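Local coordinates for protein apical membrane antigen 1 (PDB 3ZLE) that is a surface antigen of Toxoplasma gondii sporozoites, of the apicomplexan AMA1 family, and may play a role in the parasite's invasion of host cells, at residues R38-R44 with S292-S296; P51-A56 with R197-Y201; G87-P91 with Y158-V162; P117-G122 with P211-Q215; V190-S194 with T337-S342. One frame throughout, in Å; residues are numbered along the deposited sequence.

Interaction 1: residues R38-R44 with S292-S296; sequences RDTEGYR and SSPKS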
# COMPACT_ATOMS: atom_id res chain seq x y z
N ARG A 38 3.67 -7.51 12.67
CA ARG A 38 3.93 -8.80 13.31
C ARG A 38 5.27 -8.83 14.04
O ARG A 38 6.18 -8.10 13.69
CB ARG A 38 3.94 -9.89 12.28
CG ARG A 38 2.56 -10.36 11.90
CD ARG A 38 2.71 -11.26 10.72
NE ARG A 38 1.53 -12.08 10.52
CZ ARG A 38 1.49 -13.37 10.78
NH1 ARG A 38 2.54 -13.97 11.33
NH2 ARG A 38 0.40 -14.06 10.50
N ASP A 39 5.40 -9.76 14.97
CA ASP A 39 6.69 -10.05 15.58
C ASP A 39 6.94 -11.53 15.70
O ASP A 39 6.01 -12.33 15.81
CB ASP A 39 6.79 -9.38 16.94
CG ASP A 39 5.49 -9.34 17.66
OD1 ASP A 39 5.14 -10.35 18.30
OD2 ASP A 39 4.81 -8.29 17.60
N THR A 40 8.20 -11.91 15.56
CA THR A 40 8.60 -13.29 15.69
C THR A 40 10.02 -13.28 16.16
O THR A 40 10.82 -12.41 15.74
CB THR A 40 8.58 -13.99 14.33
OG1 THR A 40 7.31 -13.75 13.72
CG2 THR A 40 8.83 -15.50 14.48
N GLU A 41 10.33 -14.20 17.08
CA GLU A 41 11.69 -14.37 17.59
C GLU A 41 12.30 -13.06 18.07
O GLU A 41 13.50 -12.85 17.96
CB GLU A 41 12.59 -15.01 16.54
CG GLU A 41 12.09 -16.36 16.02
CD GLU A 41 13.01 -16.94 14.96
OE1 GLU A 41 13.90 -16.21 14.48
OE2 GLU A 41 12.83 -18.12 14.59
N GLY A 42 11.45 -12.14 18.52
CA GLY A 42 11.93 -10.83 19.00
C GLY A 42 12.04 -9.73 17.94
O GLY A 42 12.33 -8.59 18.28
N TYR A 43 11.70 -10.02 16.68
CA TYR A 43 11.76 -8.96 15.65
C TYR A 43 10.42 -8.55 15.06
O TYR A 43 9.56 -9.41 14.81
CB TYR A 43 12.71 -9.34 14.54
CG TYR A 43 14.08 -9.64 15.01
CD1 TYR A 43 15.06 -8.63 15.10
CD2 TYR A 43 14.45 -10.94 15.30
CE1 TYR A 43 16.36 -8.92 15.47
CE2 TYR A 43 15.74 -11.25 15.72
CZ TYR A 43 16.69 -10.24 15.82
OH TYR A 43 17.97 -10.58 16.20
N ARG A 44 10.30 -7.27 14.72
CA ARG A 44 9.14 -6.79 13.95
C ARG A 44 9.13 -7.36 12.52
O ARG A 44 10.17 -7.50 11.87
CB ARG A 44 9.12 -5.26 13.92
CG ARG A 44 9.58 -4.68 15.23
CD ARG A 44 8.94 -3.33 15.53
NE ARG A 44 7.53 -3.32 15.22
CZ ARG A 44 6.83 -2.22 14.98
NH1 ARG A 44 7.42 -1.03 15.05
NH2 ARG A 44 5.53 -2.29 14.79
N SER A 292 6.48 -1.72 23.47
CA SER A 292 5.75 -0.53 23.01
C SER A 292 5.64 -0.32 21.47
O SER A 292 5.21 0.74 21.01
CB SER A 292 6.32 0.73 23.68
OG SER A 292 7.46 1.22 22.99
N SER A 293 6.07 -1.32 20.69
CA SER A 293 6.01 -1.21 19.21
C SER A 293 4.58 -1.04 18.74
O SER A 293 3.74 -1.89 18.99
CB SER A 293 6.64 -2.44 18.55
OG SER A 293 8.04 -2.48 18.78
N PRO A 294 4.31 0.05 18.03
CA PRO A 294 2.94 0.34 17.60
C PRO A 294 2.46 -0.62 16.53
O PRO A 294 3.21 -1.01 15.62
CB PRO A 294 3.02 1.77 17.02
CG PRO A 294 4.43 2.23 17.22
CD PRO A 294 5.28 1.02 17.50
N LYS A 295 1.18 -0.93 16.58
CA LYS A 295 0.53 -1.61 15.48
C LYS A 295 -0.74 -0.89 15.11
O LYS A 295 -1.70 -0.90 15.85
CB LYS A 295 0.27 -3.06 15.84
CG LYS A 295 1.55 -3.86 16.09
CD LYS A 295 1.21 -5.24 16.63
CE LYS A 295 2.33 -6.22 16.39
NZ LYS A 295 2.92 -6.69 17.66
N SER A 296 -0.71 -0.17 13.99
CA SER A 296 -1.89 0.49 13.45
C SER A 296 -3.03 -0.51 13.23
O SER A 296 -4.18 -0.16 13.32
CB SER A 296 -1.53 1.16 12.13
OG SER A 296 -1.14 0.17 11.18
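The hairpin that carries Asp39 and Arg44 stands well clear of the extended coil Ser293-Lys295, with nearest CA atoms 8.2 Å apart at Arg38 and Lys295, so side chains must bridge the gap. The hairpin turns through a type I' turn from Thr40 to Tyr43 and sends both residues across from its two strands. Asp39 and Lys295 form a salt bridge, their side chains meeting at about a right angle. Lys295 runs out nearly straight and then swings at its last torsion (chi4 115°), bringing NZ to 2.5 Å from Asp39 OD2, a separation too short to be taken literally.

Arg44 bends at chi3 (43°) and lays its guanidinium over Ser293, whose CB sits 3.5 Å above the plane. NH2, on the edge of the group, gives a weak, bent bond to Pro294 O at 2.8 Å (123° at the hydrogen). The stronger partner of this side chain is the carbonyl of Asp269, reached by NH1, while Ser293 OG turns to the backbone N of Glu290. One ion pair near the surface and a buried arginine holding backbone carbonyls thus tie the hairpin to the long loop between helix 253-262 and strand 303-308, mainly by polar links.

Interaction 2: residues P51-A56 with R197-Y201; sequences PVFGKA and RALVY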
# COMPACT_ATOMS: atom_id res chain seq x y z
N PRO A 51 -1.10 -6.41 -1.19
CA PRO A 51 0.08 -5.85 -1.86
C PRO A 51 -0.02 -4.34 -1.97
O PRO A 51 -1.12 -3.76 -1.98
CB PRO A 51 0.07 -6.53 -3.23
CG PRO A 51 -1.31 -7.01 -3.45
CD PRO A 51 -1.98 -7.16 -2.11
N VAL A 52 1.12 -3.67 -1.94
CA VAL A 52 1.12 -2.22 -1.90
C VAL A 52 1.73 -1.74 -3.19
O VAL A 52 2.94 -1.83 -3.37
CB VAL A 52 2.00 -1.72 -0.73
CG1 VAL A 52 1.66 -0.24 -0.41
CG2 VAL A 52 1.79 -2.61 0.50
N PHE A 53 0.90 -1.20 -4.08
CA PHE A 53 1.33 -0.91 -5.44
C PHE A 53 2.09 0.39 -5.52
O PHE A 53 1.63 1.44 -5.03
CB PHE A 53 0.11 -0.84 -6.35
CG PHE A 53 -0.46 -2.18 -6.68
CD1 PHE A 53 -1.31 -2.82 -5.78
CD2 PHE A 53 -0.02 -2.90 -7.80
CE1 PHE A 53 -1.86 -4.05 -6.09
CE2 PHE A 53 -0.52 -4.19 -8.07
CZ PHE A 53 -1.40 -4.77 -7.17
N GLY A 54 3.28 0.34 -6.12
CA GLY A 54 4.09 1.52 -6.29
C GLY A 54 4.93 1.91 -5.08
O GLY A 54 5.68 2.88 -5.14
N LYS A 55 4.89 1.10 -4.01
CA LYS A 55 5.75 1.35 -2.87
C LYS A 55 7.20 1.08 -3.13
O LYS A 55 7.58 -0.05 -3.47
CB LYS A 55 5.29 0.62 -1.62
CG LYS A 55 6.32 0.52 -0.50
CD LYS A 55 5.65 0.41 0.89
CE LYS A 55 6.65 -0.06 1.92
NZ LYS A 55 6.12 -0.17 3.33
N ALA A 56 8.04 2.10 -2.90
CA ALA A 56 9.47 1.95 -3.00
C ALA A 56 10.09 2.49 -1.70
O ALA A 56 9.49 3.31 -1.00
CB ALA A 56 10.01 2.72 -4.22
N ARG A 197 10.32 0.88 -14.10
CA ARG A 197 9.93 -0.25 -13.25
C ARG A 197 8.52 -0.04 -12.62
O ARG A 197 8.02 1.07 -12.60
CB ARG A 197 10.99 -0.51 -12.16
CG ARG A 197 11.34 0.70 -11.30
CD ARG A 197 12.35 0.38 -10.23
NE ARG A 197 12.25 1.37 -9.18
CZ ARG A 197 13.03 1.43 -8.12
NH1 ARG A 197 13.97 0.53 -7.93
NH2 ARG A 197 12.85 2.41 -7.26
N ALA A 198 7.85 -1.13 -12.25
CA ALA A 198 6.51 -0.99 -11.67
C ALA A 198 6.40 -1.93 -10.47
O ALA A 198 6.15 -3.10 -10.61
CB ALA A 198 5.40 -1.29 -12.72
N LEU A 199 6.60 -1.37 -9.28
CA LEU A 199 6.92 -2.15 -8.12
C LEU A 199 5.67 -2.48 -7.35
O LEU A 199 4.70 -1.71 -7.33
CB LEU A 199 7.88 -1.37 -7.22
CG LEU A 199 9.26 -1.18 -7.86
CD1 LEU A 199 10.26 -0.64 -6.84
CD2 LEU A 199 9.74 -2.46 -8.47
N VAL A 200 5.72 -3.59 -6.64
CA VAL A 200 4.67 -3.95 -5.70
C VAL A 200 5.38 -4.47 -4.49
O VAL A 200 6.20 -5.35 -4.62
CB VAL A 200 3.78 -5.08 -6.23
CG1 VAL A 200 2.63 -5.32 -5.25
CG2 VAL A 200 3.22 -4.70 -7.60
N TYR A 201 5.15 -3.82 -3.34
CA TYR A 201 5.82 -4.21 -2.11
C TYR A 201 4.80 -4.94 -1.29
O TYR A 201 3.62 -4.59 -1.30
CB TYR A 201 6.31 -2.96 -1.33
CG TYR A 201 7.09 -3.26 -0.05
CD1 TYR A 201 6.43 -3.58 1.14
CD2 TYR A 201 8.46 -3.04 0.02
CE1 TYR A 201 7.15 -3.85 2.30
CE2 TYR A 201 9.17 -3.22 1.19
CZ TYR A 201 8.51 -3.62 2.32
OH TYR A 201 9.23 -3.85 3.46
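Val52 and Tyr201 form a hydrogen-bonded antiparallel pair: Val52 N reaches Tyr201 O at 2.7 Å, and Tyr201 N returns to Val52 O at 3.0 Å. Next to them Phe53 and Val200 make a non-hydrogen-bonded pair, and Gly54 N then bonds to Leu199 O at 2.8 Å. The donor of this last bond belongs to a type II turn from Val52 to Lys55, in which Gly54 takes a positive phi (83°) that suits glycine.

Apolar contacts gather on the face of Phe53 and Val200. The two side chains lie side by side and point the same way; Val200 CG2 touches Phe53 CD2 at 3.7 Å, CG1 stands over the face of the same ring, and CG1 also presses on Pro51 CB at 3.5 Å. Ile121 of helix 120-129 covers all three residues.

At the last residue of the turn the contacts become CH-pi and cation-pi. Lys55, with CG anti to its own N (chi1 164°) and the rest of its chain extended, runs over the face of Tyr201. Its CE makes the CH-pi contact, 3.6 Å from the ring centroid and almost on the normal; NZ makes the cation-pi contact, 4.3 Å from that centroid and 24° off the normal. The ammonium is also bonded to Gln165 OE1 and Phe33 O, so the ring is one partner among several for a buried charge.

Short strand 52-53 is one edge of a five-stranded antiparallel sheet with helix 120-129 on one face, an arrangement consistent with the PAN-like fold of AMA1 ectodomains.

Interaction 3: residues G87-P91 with Y158-V162; sequences GFNNP and YVLSV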
# COMPACT_ATOMS: atom_id res chain seq x y z
N GLY A 87 21.76 -2.61 -1.00
CA GLY A 87 20.33 -2.36 -0.90
C GLY A 87 19.69 -3.24 0.16
O GLY A 87 20.31 -3.60 1.15
N PHE A 88 18.43 -3.62 -0.09
CA PHE A 88 17.65 -4.43 0.85
C PHE A 88 17.49 -5.87 0.36
O PHE A 88 16.89 -6.68 1.05
CB PHE A 88 16.26 -3.81 1.03
CG PHE A 88 16.27 -2.50 1.75
CD1 PHE A 88 17.46 -1.79 1.93
CD2 PHE A 88 15.13 -2.00 2.25
CE1 PHE A 88 17.47 -0.58 2.61
CE2 PHE A 88 15.12 -0.80 2.95
CZ PHE A 88 16.29 -0.09 3.14
N ASN A 89 18.01 -6.18 -0.82
CA ASN A 89 17.76 -7.47 -1.45
C ASN A 89 18.57 -8.59 -0.83
O ASN A 89 19.76 -8.44 -0.61
CB ASN A 89 18.11 -7.40 -2.93
CG ASN A 89 17.68 -8.64 -3.67
OD1 ASN A 89 16.52 -8.99 -3.67
ND2 ASN A 89 18.62 -9.33 -4.26
N ASN A 90 17.90 -9.71 -0.56
CA ASN A 90 18.54 -10.87 0.02
C ASN A 90 19.61 -11.40 -0.93
O ASN A 90 19.34 -11.64 -2.08
CB ASN A 90 17.50 -11.96 0.24
CG ASN A 90 18.07 -13.17 0.97
OD1 ASN A 90 19.23 -13.57 0.76
ND2 ASN A 90 17.24 -13.80 1.79
N PRO A 91 20.85 -11.55 -0.43
CA PRO A 91 21.97 -11.82 -1.31
C PRO A 91 22.49 -13.27 -1.26
O PRO A 91 23.53 -13.54 -1.84
CB PRO A 91 23.05 -10.86 -0.81
CG PRO A 91 22.74 -10.66 0.64
CD PRO A 91 21.25 -10.79 0.78
N TYR A 158 11.62 -10.13 -6.05
CA TYR A 158 12.66 -9.87 -5.06
C TYR A 158 12.18 -10.29 -3.69
O TYR A 158 11.08 -9.91 -3.25
CB TYR A 158 13.04 -8.37 -5.02
CG TYR A 158 13.66 -7.83 -6.29
CD1 TYR A 158 12.88 -7.56 -7.40
CD2 TYR A 158 15.03 -7.51 -6.36
CE1 TYR A 158 13.41 -7.00 -8.54
CE2 TYR A 158 15.58 -6.99 -7.54
CZ TYR A 158 14.76 -6.74 -8.61
OH TYR A 158 15.25 -6.26 -9.79
N VAL A 159 13.06 -10.98 -2.97
CA VAL A 159 12.89 -11.22 -1.57
C VAL A 159 13.89 -10.34 -0.83
O VAL A 159 15.10 -10.42 -1.09
CB VAL A 159 13.16 -12.72 -1.23
CG1 VAL A 159 12.85 -13.00 0.25
CG2 VAL A 159 12.27 -13.59 -2.08
N LEU A 160 13.39 -9.48 0.07
CA LEU A 160 14.25 -8.55 0.79
C LEU A 160 14.68 -9.15 2.14
O LEU A 160 13.86 -9.30 3.05
CB LEU A 160 13.49 -7.21 1.10
CG LEU A 160 12.84 -6.46 -0.08
CD1 LEU A 160 12.17 -5.18 0.38
CD2 LEU A 160 13.80 -6.21 -1.28
N SER A 161 15.97 -9.25 2.35
CA SER A 161 16.41 -9.60 3.68
C SER A 161 16.44 -8.40 4.64
O SER A 161 16.48 -8.58 5.86
CB SER A 161 17.73 -10.34 3.64
OG SER A 161 18.77 -9.45 3.30
N VAL A 162 16.25 -7.19 4.12
CA VAL A 162 16.07 -6.03 4.97
C VAL A 162 14.62 -5.65 5.05
O VAL A 162 14.01 -5.33 4.05
CB VAL A 162 16.91 -4.82 4.50
CG1 VAL A 162 16.79 -3.65 5.45
CG2 VAL A 162 18.37 -5.22 4.36
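Val162 sits squarely over the ring of Phe88: its CG1 lies 3.9 Å from the ring centroid and only 8° off the normal, a CH-pi contact, while CB backs it up at 3.7 Å from Phe88 CG. Phe187 meets the Phe88 ring edge-to-face, and residues of strand 55-59 pack on it too.

Asn89 approaches Tyr158 quite differently. With CG anti to the backbone N (chi1 -172°), its amide comes to the edge of the phenol ring, the two planes 77° apart and OD1 3.4 Å from Tyr158 CD2. This oxygen takes a hydrogen bond from Ser101 OG, and ND2 goes to Asp72 OD1, so the amide is gripped at both ends from outside the pair. Asn90 simply leans on Ser161, CB to CB at 3.8 Å.

Two backbone bonds fasten the two segments between these groups. Asn90 N gives to Val159 O at 2.9 Å, and Val162 N gives to Phe88 O at 3.2 Å. The contact buries Ser161 OG with no partner in the model, a small polar cost in a seam where main-chain bonds and apolar packing hold a long irregular loop to the end of strand 156-159.

Interaction 4: residues P117-G122 with P211-Q215; sequences PKTAIG and PDAWQ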
# COMPACT_ATOMS: atom_id res chain seq x y z
N PRO A 117 0.72 -20.61 -7.83
CA PRO A 117 -0.17 -19.47 -7.94
C PRO A 117 -0.29 -18.95 -9.37
O PRO A 117 0.65 -19.02 -10.13
CB PRO A 117 0.47 -18.42 -7.00
CG PRO A 117 1.38 -19.21 -6.11
CD PRO A 117 1.90 -20.31 -7.00
N LYS A 118 -1.48 -18.48 -9.72
CA LYS A 118 -1.76 -17.98 -11.04
C LYS A 118 -1.45 -16.48 -11.23
O LYS A 118 -1.48 -16.03 -12.35
CB LYS A 118 -3.22 -18.27 -11.45
CG LYS A 118 -3.73 -19.66 -11.02
CD LYS A 118 -3.30 -20.73 -12.02
CE LYS A 118 -2.59 -21.89 -11.34
NZ LYS A 118 -3.41 -22.61 -10.31
N THR A 119 -1.02 -15.77 -10.18
CA THR A 119 -0.61 -14.36 -10.34
C THR A 119 0.83 -14.18 -9.96
O THR A 119 1.33 -14.77 -8.99
CB THR A 119 -1.49 -13.41 -9.44
OG1 THR A 119 -1.14 -13.60 -8.04
CG2 THR A 119 -2.93 -13.74 -9.65
N ALA A 120 1.50 -13.27 -10.66
CA ALA A 120 2.92 -13.02 -10.40
C ALA A 120 3.09 -12.56 -8.95
O ALA A 120 4.01 -13.02 -8.25
CB ALA A 120 3.48 -12.00 -11.36
N ILE A 121 2.17 -11.74 -8.48
CA ILE A 121 2.22 -11.28 -7.08
C ILE A 121 2.07 -12.44 -6.07
O ILE A 121 2.83 -12.53 -5.11
CB ILE A 121 1.17 -10.18 -6.77
CG1 ILE A 121 1.60 -8.83 -7.40
CG2 ILE A 121 1.03 -10.02 -5.24
CD1 ILE A 121 0.45 -7.79 -7.52
N GLY A 122 1.17 -13.38 -6.37
CA GLY A 122 0.98 -14.58 -5.54
C GLY A 122 2.25 -15.43 -5.51
O GLY A 122 2.68 -15.89 -4.43
N PRO A 211 -2.75 -17.37 -2.21
CA PRO A 211 -1.77 -16.31 -2.52
C PRO A 211 -2.32 -15.36 -3.58
O PRO A 211 -1.81 -14.28 -3.75
CB PRO A 211 -0.55 -17.08 -3.06
CG PRO A 211 -0.78 -18.54 -2.64
CD PRO A 211 -2.26 -18.73 -2.58
N ASP A 212 -3.31 -15.82 -4.31
CA ASP A 212 -3.87 -15.07 -5.45
C ASP A 212 -5.05 -14.22 -5.00
O ASP A 212 -5.60 -13.45 -5.80
CB ASP A 212 -4.31 -16.08 -6.55
CG ASP A 212 -3.14 -16.69 -7.25
OD1 ASP A 212 -2.06 -16.04 -7.35
OD2 ASP A 212 -3.29 -17.81 -7.79
N ALA A 213 -5.45 -14.32 -3.72
CA ALA A 213 -6.71 -13.67 -3.30
C ALA A 213 -6.70 -12.17 -3.49
O ALA A 213 -7.78 -11.57 -3.62
CB ALA A 213 -7.07 -14.01 -1.82
N TRP A 214 -5.56 -11.54 -3.23
CA TRP A 214 -5.42 -10.08 -3.38
C TRP A 214 -6.18 -9.56 -4.60
O TRP A 214 -6.75 -8.50 -4.53
CB TRP A 214 -3.93 -9.65 -3.50
CG TRP A 214 -3.28 -10.12 -4.77
CD1 TRP A 214 -2.68 -11.35 -4.99
CD2 TRP A 214 -3.24 -9.42 -6.05
NE1 TRP A 214 -2.24 -11.43 -6.32
CE2 TRP A 214 -2.61 -10.28 -6.99
CE3 TRP A 214 -3.66 -8.14 -6.47
CZ2 TRP A 214 -2.41 -9.91 -8.32
CZ3 TRP A 214 -3.47 -7.77 -7.78
CH2 TRP A 214 -2.86 -8.66 -8.71
N GLN A 215 -6.13 -10.26 -5.71
CA GLN A 215 -6.73 -9.79 -6.92
C GLN A 215 -8.17 -9.43 -6.77
O GLN A 215 -8.62 -8.55 -7.33
CB GLN A 215 -6.53 -10.75 -8.08
CG GLN A 215 -6.77 -10.14 -9.43
CD GLN A 215 -6.26 -10.93 -10.61
OE1 GLN A 215 -5.22 -11.47 -10.60
NE2 GLN A 215 -6.99 -10.92 -11.64
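Gly122, in the first turn of helix 120-129, passes Pro211 with their CA atoms 4.4 Å apart, and the motif at this meeting is the N-cap of helix 120-129. Thr119 is the capping residue, its OG1 accepting from Gly122 N at 2.9 Å, while segment 211-215 supplies Asp212 to hold it. Gly122, having no side chain, lets its CA come close to Pro211 O.

Asp212 faces the chain ahead of the helix with both carboxylate oxygens. OD2 uses its syn lone pair to accept from Lys118 N at 2.7 Å (157° at the hydrogen). OD1 takes two donors, Thr119 N at 3.0 Å and the Thr119 hydroxyl at 2.7 Å, both arriving from the same face of the carboxylate and out of its plane. Three bonds thus fix the rotation of the group.

Thr119 OG1 is equally busy. Placed between its backbone N and carbonyl carbon (chi1 71°), it gives its proton to Asp212 and receives two: one from Gly122 N, the other from Trp214 NE1 at 3.0 Å, with Thr119 OG1 almost in the indole plane. The capping oxygen is therefore positioned by a second-shell aspartate and an indole N-H together.

Behind this network the indole is sandwiched. Gln215 CB covers one face, and on the opposite one Ile121 CD1 lies 3.7 Å from the centroid of the six-membered ring, 16° off the normal.

Interaction 5: residues V190-S194 with T337-S342; sequences VKEKS and TALGSS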
# COMPACT_ATOMS: atom_id res chain seq x y z
N VAL A 190 8.17 5.49 -0.21
CA VAL A 190 7.55 6.48 -1.10
C VAL A 190 6.78 5.74 -2.21
O VAL A 190 7.18 4.65 -2.60
CB VAL A 190 8.62 7.42 -1.67
CG1 VAL A 190 9.36 6.76 -2.86
CG2 VAL A 190 8.00 8.76 -2.06
N LYS A 191 5.60 6.26 -2.60
CA LYS A 191 5.03 5.90 -3.92
C LYS A 191 5.80 6.49 -5.10
O LYS A 191 5.93 7.71 -5.22
CB LYS A 191 3.57 6.31 -4.03
CG LYS A 191 2.57 5.48 -3.25
CD LYS A 191 2.72 4.00 -3.47
CE LYS A 191 1.68 3.15 -2.74
NZ LYS A 191 0.25 3.40 -3.04
N GLU A 192 6.17 5.62 -6.04
CA GLU A 192 6.80 6.01 -7.28
C GLU A 192 6.00 5.54 -8.49
O GLU A 192 5.25 4.60 -8.43
CB GLU A 192 8.26 5.52 -7.35
CG GLU A 192 8.41 4.04 -7.51
CD GLU A 192 9.81 3.61 -7.95
OE1 GLU A 192 10.81 4.23 -7.51
OE2 GLU A 192 9.91 2.61 -8.69
N LYS A 193 5.99 6.38 -9.51
CA LYS A 193 5.42 6.02 -10.77
C LYS A 193 6.43 6.34 -11.83
O LYS A 193 6.67 7.51 -12.13
CB LYS A 193 4.14 6.77 -11.03
CG LYS A 193 3.42 6.34 -12.29
CD LYS A 193 2.12 7.11 -12.43
CE LYS A 193 1.24 6.56 -13.55
NZ LYS A 193 -0.04 7.32 -13.56
N SER A 194 7.09 5.30 -12.31
CA SER A 194 8.20 5.40 -13.25
C SER A 194 7.90 4.48 -14.43
O SER A 194 7.27 3.43 -14.28
CB SER A 194 9.49 4.94 -12.57
OG SER A 194 10.46 4.55 -13.53
N THR A 337 -6.40 4.88 -2.76
CA THR A 337 -5.95 4.53 -1.38
C THR A 337 -4.47 4.54 -1.23
O THR A 337 -3.71 4.41 -2.20
CB THR A 337 -6.47 3.19 -0.90
OG1 THR A 337 -5.75 2.15 -1.54
CG2 THR A 337 -7.96 3.02 -1.16
N ALA A 338 -4.03 4.53 0.01
CA ALA A 338 -2.62 4.27 0.26
C ALA A 338 -2.14 2.90 -0.21
O ALA A 338 -0.95 2.74 -0.56
CB ALA A 338 -2.27 4.51 1.70
N LEU A 339 -3.04 1.95 -0.36
CA LEU A 339 -2.61 0.60 -0.89
C LEU A 339 -2.48 0.50 -2.40
O LEU A 339 -1.56 -0.18 -2.92
CB LEU A 339 -3.51 -0.49 -0.39
CG LEU A 339 -3.23 -0.78 1.08
CD1 LEU A 339 -4.41 -1.47 1.73
CD2 LEU A 339 -1.97 -1.62 1.18
N GLY A 340 -3.47 1.07 -3.09
CA GLY A 340 -3.66 0.81 -4.50
C GLY A 340 -2.66 1.47 -5.41
O GLY A 340 -1.77 2.20 -4.96
N SER A 341 -2.73 1.09 -6.69
CA SER A 341 -2.06 1.79 -7.79
C SER A 341 -2.78 3.06 -8.19
O SER A 341 -3.85 3.32 -7.75
CB SER A 341 -1.99 0.88 -9.03
OG SER A 341 -0.89 1.27 -9.85
N SER A 342 -2.23 3.78 -9.16
CA SER A 342 -2.96 4.89 -9.74
C SER A 342 -3.69 4.43 -10.99
O SER A 342 -4.47 5.18 -11.54
CB SER A 342 -2.02 6.06 -10.09
OG SER A 342 -1.04 5.63 -11.02
O HOH W 1 -1.17 5.52 -2.64
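Lys191 NZ reaches across to the bend at Ala338 and Gly340 and bonds to both carbonyls. Ala338 O, 2.8 Å from Lys191 NZ, is met from well above its carbonyl plane, whereas Gly340 O, 3.0 Å from that nitrogen, is approached almost end on (161° at the oxygen). A water completes the grip, accepting from Lys191 NZ at 2.6 Å and bonding in turn to Thr337 O at 2.8 Å. Three acceptors around a buried ammonium would be expected to favour its charged form. Two bends in the side chain, at chi2 (-49°) and chi4 (58°), aim the nitrogen at the two carbonyl oxygens.

Lys193 makes the lesser link. Fully extended, it stretches to Ser342, NZ lying 3.2 Å from Ser342 OG and hydrogen-bonded to it; the same NZ also makes a long, weak ion pair with Glu254.

The next shell shapes the carbonyls themselves. Thr337 OG1 accepts from Gly340 N at 3.0 Å, an ST motif, with a weaker bond from Leu339 N, and probably helps curl the chain so that the two oxygens converge on the lysine. Gly340 O is shared with Trp257 NE1.

Further out, Trp257, Lys258 and Phe261 of helix 253-262 pack along Lys191, and Val52 of strand 52-53 also touches its side chain. Leu339 exchanges a backbone bond with Phe53. The lysine thus leaves the end of strand 187-191, partner of strand 55-59, and enters the loop that follows strand 333-337, an outermost strand of the four-stranded sheet.

How the interactions relate
Interactions 2 and 5 lie near the centre of the molecule, centres 7 Å apart, and touch where strands 55-59 and 187-191 pair and Arg197 meets Glu192. Interactions 3 and 4 each lie about 15 Å from interaction 2, centre to centre: Leu160 packs on Tyr201, while Ile121 and Trp214 pack on Phe53. Interaction 1 stands off, its centre 20 to 26 Å from the others and touching none. Along the chain the first segments come in numerical order up to 117-122, then 158-162, 190-194, 197-201, 211-215, 292-296 and 337-342. Interactions 2 to 4 probably knit one PAN-like domain together, and 1 and 5 join it to segments later in the sequence.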